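Local coordinates for protein probable UbiX-like flavin prenyltransferase (Escherichia coli, PDB 1SBZ) that probably makes the prenylated FMN cofactor used by a phenolic acid decarboxylase, joining a dimethylallyl group to reduced flavin as a homododecamer, at residues I82-S87 against V118-E123; S75-G80 against E113-V118. All coordinates share one frame; numbering follows the deposited sequence.

Contact 1. Residues I82-S87 against V118-E123. With FMN (flavin mononucleotide), chain H.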
loop_
_atom_site.group_PDB
_atom_site.type_symbol
_atom_site.label_atom_id
_atom_site.label_comp_id
_atom_site.label_asym_id
_atom_site.label_seq_id
_atom_site.Cartn_x
_atom_site.Cartn_y
_atom_site.Cartn_z
ATOM N N ILE D 82 -4.914 19.079 24.428
ATOM C CA ILE D 82 -3.468 19.158 24.243
ATOM C C ILE D 82 -2.824 18.115 25.142
ATOM O O ILE D 82 -3.165 18.015 26.315
ATOM C CB ILE D 82 -2.926 20.572 24.613
ATOM C CG1 ILE D 82 -3.672 21.661 23.845
ATOM C CG2 ILE D 82 -1.417 20.670 24.332
ATOM C CD1 ILE D 82 -3.512 23.062 24.412
ATOM N N VAL D 83 -1.900 17.332 24.602
ATOM C CA VAL D 83 -1.103 16.436 25.442
ATOM C C VAL D 83 0.324 16.971 25.449
ATOM O O VAL D 83 0.983 16.999 24.403
ATOM C CB VAL D 83 -1.147 14.971 24.948
ATOM C CG1 VAL D 83 -0.451 14.044 25.943
ATOM C CG2 VAL D 83 -2.599 14.517 24.709
ATOM N N ILE D 84 0.788 17.397 26.626
ATOM C CA ILE D 84 2.042 18.148 26.751
ATOM C C ILE D 84 2.812 17.885 28.062
ATOM O O ILE D 84 2.315 18.203 29.150
ATOM C CB ILE D 84 1.760 19.672 26.559
ATOM C CG1 ILE D 84 3.055 20.484 26.632
ATOM C CG2 ILE D 84 0.673 20.173 27.552
ATOM C CD1 ILE D 84 2.870 21.955 26.269
ATOM N N PRO D 85 4.001 17.275 27.975
ATOM C CA PRO D 85 4.507 16.675 26.737
ATOM C C PRO D 85 3.797 15.352 26.511
ATOM O O PRO D 85 3.150 14.834 27.433
ATOM C CB PRO D 85 5.977 16.402 27.061
ATOM C CG PRO D 85 5.972 16.144 28.549
ATOM C CD PRO D 85 4.933 17.091 29.102
ATOM N N CYS D 86 3.918 14.814 25.302
ATOM C CA CYS D 86 3.327 13.523 24.972
ATOM C C CYS D 86 4.440 12.490 24.796
ATOM O O CYS D 86 5.340 12.649 23.958
ATOM C CB CYS D 86 2.454 13.632 23.714
ATOM S SG CYS D 86 1.657 12.085 23.211
ATOM N N SER D 87 4.395 11.447 25.610
ATOM C CA SER D 87 5.370 10.375 25.540
ATOM C C SER D 87 5.055 9.488 24.337
ATOM O O SER D 87 3.953 9.550 23.776
ATOM C CB SER D 87 5.297 9.539 26.814
ATOM O OG SER D 87 4.096 8.788 26.818
ATOM N N VAL D 118 -4.078 18.208 19.791
ATOM C CA VAL D 118 -2.733 18.750 19.612
ATOM C C VAL D 118 -1.766 17.976 20.500
ATOM O O VAL D 118 -1.903 17.969 21.719
ATOM C CB VAL D 118 -2.658 20.266 19.943
ATOM C CG1 VAL D 118 -1.221 20.793 19.814
ATOM C CG2 VAL D 118 -3.597 21.059 19.054
ATOM N N LEU D 119 -0.792 17.319 19.885
ATOM C CA LEU D 119 0.191 16.545 20.642
ATOM C C LEU D 119 1.513 17.278 20.684
ATOM O O LEU D 119 1.904 17.919 19.707
ATOM C CB LEU D 119 0.383 15.179 19.984
ATOM C CG LEU D 119 -0.424 13.948 20.408
ATOM C CD1 LEU D 119 -1.718 14.237 21.177
ATOM C CD2 LEU D 119 -0.667 13.012 19.213
ATOM N N VAL D 120 2.214 17.172 21.807
ATOM C CA VAL D 120 3.541 17.756 21.950
ATOM C C VAL D 120 4.494 16.576 22.174
ATOM O O VAL D 120 4.911 16.305 23.302
ATOM C CB VAL D 120 3.581 18.808 23.121
ATOM C CG1 VAL D 120 4.986 19.365 23.336
ATOM C CG2 VAL D 120 2.590 19.954 22.850
ATOM N N PRO D 121 4.813 15.845 21.102
ATOM C CA PRO D 121 5.584 14.617 21.237
ATOM C C PRO D 121 7.025 14.943 21.591
ATOM O O PRO D 121 7.613 15.841 20.981
ATOM C CB PRO D 121 5.501 14.009 19.834
ATOM C CG PRO D 121 5.389 15.193 18.935
ATOM C CD PRO D 121 4.507 16.146 19.686
ATOM N N ARG D 122 7.583 14.230 22.568
ATOM C CA ARG D 122 8.974 14.440 22.964
ATOM C C ARG D 122 9.710 13.118 23.167
ATOM O O ARG D 122 9.358 12.311 24.032
ATOM C CB ARG D 122 9.085 15.340 24.211
ATOM C CG ARG D 122 10.488 15.893 24.486
ATOM C CD ARG D 122 11.414 14.902 25.219
ATOM N NE ARG D 122 12.831 15.242 25.074
ATOM C CZ ARG D 122 13.819 14.356 25.108
ATOM N NH1 ARG D 122 13.553 13.062 25.274
ATOM N NH2 ARG D 122 15.079 14.765 24.964
ATOM N N GLU D 123 10.729 12.924 22.334
ATOM C CA GLU D 123 11.631 11.786 22.379
ATOM C C GLU D 123 12.779 12.080 21.414
ATOM O O GLU D 123 12.583 12.752 20.407
ATOM C CB GLU D 123 10.912 10.489 21.976
ATOM C CG GLU D 123 11.732 9.216 22.150
ATOM C CD GLU D 123 12.406 9.107 23.516
ATOM O OE1 GLU D 123 13.375 9.852 23.782
ATOM O OE2 GLU D 123 11.985 8.256 24.313
HETATM N N1 FMN H . 9.301 8.489 27.361
HETATM C C2 FMN H . 9.276 9.097 26.128
HETATM O O2 FMN H . 8.602 8.579 25.245
HETATM N N3 FMN H . 9.997 10.254 25.905
HETATM C C4 FMN H . 10.746 10.808 26.937
HETATM O O4 FMN H . 11.170 11.961 26.805
HETATM C C4A FMN H . 10.766 10.184 28.197
HETATM N N5 FMN H . 11.496 10.705 29.254
HETATM C C5A FMN H . 11.493 10.072 30.493
HETATM C C6 FMN H . 12.227 10.604 31.557
HETATM C C7 FMN H . 12.227 9.974 32.810
HETATM C C7M FMN H . 12.707 10.762 34.003
HETATM C C8 FMN H . 11.487 8.800 32.996
HETATM C C8M FMN H . 11.243 8.229 34.372
HETATM C C9 FMN H . 10.759 8.275 31.933
HETATM C C9A FMN H . 10.754 8.906 30.683
HETATM N N10 FMN H . 10.025 8.370 29.624
HETATM C C10 FMN H . 10.037 9.010 28.396
HETATM C "C1'" FMN H . 9.453 6.982 29.735
HETATM C "C2'" FMN H . 7.956 7.065 30.019
HETATM O "O2'" FMN H . 7.745 7.820 31.194
HETATM C "C3'" FMN H . 7.305 5.681 30.115
HETATM O "O3'" FMN H . 7.251 5.094 28.822
HETATM C "C4'" FMN H . 5.908 5.703 30.748
HETATM O "O4'" FMN H . 5.299 4.428 30.672
HETATM C "C5'" FMN H . 4.972 6.710 30.088
HETATM O "O5'" FMN H . 3.650 6.520 30.564
HETATM P P FMN H . 2.579 7.705 30.354
HETATM O O1P FMN H . 2.973 8.839 31.280
HETATM O O2P FMN H . 1.229 7.146 30.690
HETATM O O3P FMN H . 2.621 8.165 28.909
#
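Ile82 and Val83 run parallel to Val118 and Leu119 as neighbouring strands, and four backbone bonds tie the two segments. Val83 N reaches Val118 O at 3.0 Å, and Val83 O in turn accepts from Val120 N. A beta bulge at Ile84 and Pro85, with a cis peptide before the proline, then shifts the register by one residue. Pairing resumes as Cys86 N meets Val120 O at 2.7 Å, coming in from above the carbonyl plane by 47°, and Arg122 N bonds to Cys86 O.

Val120 fills the joint at the bulge: its CG2 packs 3.8 Å from Ile84 CB, the two branched side chains running alongside each other in the same direction. On the face of Val83, Leu119 and Cys86, Val83 CG2 touches Leu119 CD1 at 3.7 Å. Cys86 SG, anti to its backbone N (chi1 -180°), lies against Leu119 CG, and Leu91 of helix 88-96 packs on both residues.

These are neighbouring strands of the parallel, Rossmann-like flavoprotein sheet, 80-86 near its middle and 116-121 next to the edge strand 143-144, and their C-terminal ends form part of the FMN pocket. Ser87, the N-cap of helix 88-96, bonds through OG to FMN O3P at 2.6 Å and also to Thr90 N. Arg122 grips the other end of the cofactor, its carbonyl O accepting from FMN N3 at 2.9 Å while its NH1 donates to FMN O4 at 3.0 Å. The rest of that guanidinium is held by Met148 O and Pro149 O of a second subunit, and Glu123 OE2 forms a salt bridge with Arg105 of a third.

Contact 2. Residues S75-G80 against E113-V118; sequences SFRTDG and EGRKLV
Arg115 NH1 is gripped by two groups at this contact: water 1, 3.0 Å away in the guanidinium plane, and Phe76 O at 3.1 Å, a weak bond with an angle of only 126° at the hydrogen. The same water lies 2.9 Å from Thr78 OG1, bridging the arginine to the threonine. The firmer hold on the head group comes from just outside the segment, where Gly74 O accepts from Arg115 NH2.

The arginine reaches these partners because its chain is extended from CG to NE (chi2 175°, chi3 -177°), running along the loop 75-80 and crossing the Thr78 side chain at about a right angle. Its CD comes within 3.2 Å of Thr78 O. One face of the guanidinium is laid over the backbone at Arg77 CA and Thr78 N, both nearer the rim of the group than its middle; Glu113 CB lies against the opposite face, so the flat group lies between the backbone of 75-80 and the side chain of Glu113 from its own segment.

Arg77 turns its own head group away from Arg115 and pairs with Asp79 in a salt bridge, NH1 to OD2 at 2.5 Å. Asp79 OD2 also accepts from Lys2 N. Farther along, water 2 bridges the backbones, donating to Asp79 O at 2.7 Å and accepting from Lys116 N. Gly80 then passes close to Lys116, its CA 3.1 Å from Lys116 O.

Segment 113-118 leaves helix 102-112 through a Schellman motif at Gly114 and enters strand 116-121. The loop 75-80 leads into strand 80-86 alongside it, and strand 2-7 flanks that strand across the sheet, with Lys2 meeting the Phe76 ring in a cation-pi contact.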
loop_
_atom_site.group_PDB
_atom_site.type_symbol
_atom_site.label_atom_id
_atom_site.label_comp_id
_atom_site.label_asym_id
_atom_site.label_seq_id
_atom_site.Cartn_x
_atom_site.Cartn_y
_atom_site.Cartn_z
ATOM N N SER D 75 -20.700 13.548 24.424
ATOM C CA SER D 75 -21.757 14.555 24.552
ATOM C C SER D 75 -21.335 15.748 25.412
ATOM O O SER D 75 -21.882 16.841 25.269
ATOM C CB SER D 75 -23.056 13.932 25.076
ATOM O OG SER D 75 -22.828 13.205 26.272
ATOM N N PHE D 76 -20.352 15.540 26.287
ATOM C CA PHE D 76 -19.775 16.636 27.067
ATOM C C PHE D 76 -18.824 17.442 26.181
ATOM O O PHE D 76 -17.691 17.016 25.916
ATOM C CB PHE D 76 -19.053 16.098 28.308
ATOM C CG PHE D 76 -18.413 17.164 29.152
ATOM C CD1 PHE D 76 -19.181 17.934 30.026
ATOM C CD2 PHE D 76 -17.042 17.393 29.085
ATOM C CE1 PHE D 76 -18.593 18.925 30.816
ATOM C CE2 PHE D 76 -16.445 18.379 29.866
ATOM C CZ PHE D 76 -17.221 19.147 30.737
ATOM N N ARG D 77 -19.298 18.604 25.731
ATOM C CA ARG D 77 -18.602 19.419 24.741
ATOM C C ARG D 77 -17.302 20.051 25.253
ATOM O O ARG D 77 -17.269 20.655 26.329
ATOM C CB ARG D 77 -19.535 20.508 24.209
ATOM C CG ARG D 77 -18.982 21.265 23.004
ATOM C CD ARG D 77 -19.452 22.723 22.879
ATOM N NE ARG D 77 -19.056 23.565 24.018
ATOM C CZ ARG D 77 -17.838 24.081 24.213
ATOM N NH1 ARG D 77 -16.852 23.843 23.357
ATOM N NH2 ARG D 77 -17.600 24.838 25.280
ATOM N N THR D 78 -16.237 19.882 24.470
ATOM C CA THR D 78 -14.990 20.616 24.649
ATOM C C THR D 78 -14.537 21.134 23.290
ATOM O O THR D 78 -15.039 20.704 22.250
ATOM C CB THR D 78 -13.870 19.725 25.236
ATOM O OG1 THR D 78 -13.457 18.768 24.254
ATOM C CG2 THR D 78 -14.366 18.879 26.413
ATOM N N ASP D 79 -13.571 22.043 23.302
ATOM C CA ASP D 79 -13.035 22.597 22.072
ATOM C C ASP D 79 -11.792 21.856 21.606
ATOM O O ASP D 79 -11.262 22.146 20.540
ATOM C CB ASP D 79 -12.747 24.088 22.240
ATOM C CG ASP D 79 -14.002 24.878 22.496
ATOM O OD1 ASP D 79 -14.531 25.478 21.537
ATOM O OD2 ASP D 79 -14.556 24.918 23.612
ATOM N N GLY D 80 -11.335 20.897 22.402
ATOM C CA GLY D 80 -10.182 20.090 22.019
ATOM C C GLY D 80 -9.320 19.675 23.184
ATOM O O GLY D 80 -9.726 19.792 24.341
ATOM N N GLU D 113 -15.336 12.797 17.967
ATOM C CA GLU D 113 -16.247 13.945 17.945
ATOM C C GLU D 113 -15.828 15.009 16.942
ATOM O O GLU D 113 -16.541 15.996 16.761
ATOM C CB GLU D 113 -16.391 14.579 19.337
ATOM C CG GLU D 113 -17.031 13.685 20.400
ATOM C CD GLU D 113 -18.436 13.219 20.056
ATOM O OE1 GLU D 113 -19.203 13.981 19.416
ATOM O OE2 GLU D 113 -18.778 12.074 20.434
ATOM N N GLY D 114 -14.680 14.814 16.295
ATOM C CA GLY D 114 -14.165 15.775 15.313
ATOM C C GLY D 114 -13.530 17.003 15.945
ATOM O O GLY D 114 -13.414 18.037 15.303
ATOM N N ARG D 115 -13.107 16.884 17.201
ATOM C CA ARG D 115 -12.517 18.006 17.928
ATOM C C ARG D 115 -11.005 18.001 17.737
ATOM O O ARG D 115 -10.426 16.993 17.289
ATOM C CB ARG D 115 -12.904 17.957 19.412
ATOM C CG ARG D 115 -14.417 17.948 19.619
ATOM C CD ARG D 115 -14.888 17.772 21.060
ATOM N NE ARG D 115 -16.353 17.709 21.090
ATOM C CZ ARG D 115 -17.081 17.118 22.032
ATOM N NH1 ARG D 115 -16.505 16.515 23.067
ATOM N NH2 ARG D 115 -18.405 17.119 21.923
ATOM N N LYS D 116 -10.370 19.128 18.048
ATOM C CA LYS D 116 -8.948 19.295 17.743
ATOM C C LYS D 116 -8.066 18.589 18.768
ATOM O O LYS D 116 -8.200 18.822 19.971
ATOM C CB LYS D 116 -8.583 20.781 17.635
ATOM C CG LYS D 116 -7.093 21.025 17.436
ATOM C CD LYS D 116 -6.834 22.087 16.389
ATOM C CE LYS D 116 -5.541 21.789 15.638
ATOM N NZ LYS D 116 -5.464 20.349 15.196
ATOM N N LEU D 117 -7.177 17.722 18.287
ATOM C CA LEU D 117 -6.156 17.115 19.135
ATOM C C LEU D 117 -4.764 17.657 18.789
ATOM O O LEU D 117 -4.332 17.590 17.633
ATOM C CB LEU D 117 -6.195 15.583 19.013
ATOM C CG LEU D 117 -5.263 14.760 19.919
ATOM C CD1 LEU D 117 -5.526 15.047 21.394
ATOM C CD2 LEU D 117 -5.410 13.270 19.646
ATOM N N VAL D 118 -4.078 18.208 19.791
ATOM C CA VAL D 118 -2.733 18.750 19.612
ATOM C C VAL D 118 -1.766 17.976 20.500
ATOM O O VAL D 118 -1.903 17.969 21.719
ATOM C CB VAL D 118 -2.658 20.266 19.943
ATOM C CG1 VAL D 118 -1.221 20.793 19.814
ATOM C CG2 VAL D 118 -3.597 21.059 19.054
HETATM O O HOH W 1 -13.996 15.957 24.616
HETATM O O HOH W 2 -12.095 21.675 17.963
#

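Contacts 1 and 2 lie along the same pair of neighbouring strands, 80-86 and 116-121, with centres about 17 Å apart; their segments overlap at Val118, which takes part in contact 1 alone. Contact 2 is at the N-terminal entry to the strands, partly buried and away from the annotated sites; contact 1 is near the centre of the chain, entirely buried, and runs on to the cofactor at the C-terminal ends. Their chemistry follows from this. Direct main-chain bonds and aliphatic packing join the segments of contact 1, whereas contact 2 relies on one long arginine and two bridging waters. Charged side chains reach other subunits from both, Glu113 in contact 2 included, but only in contact 1 do they also hold FMN.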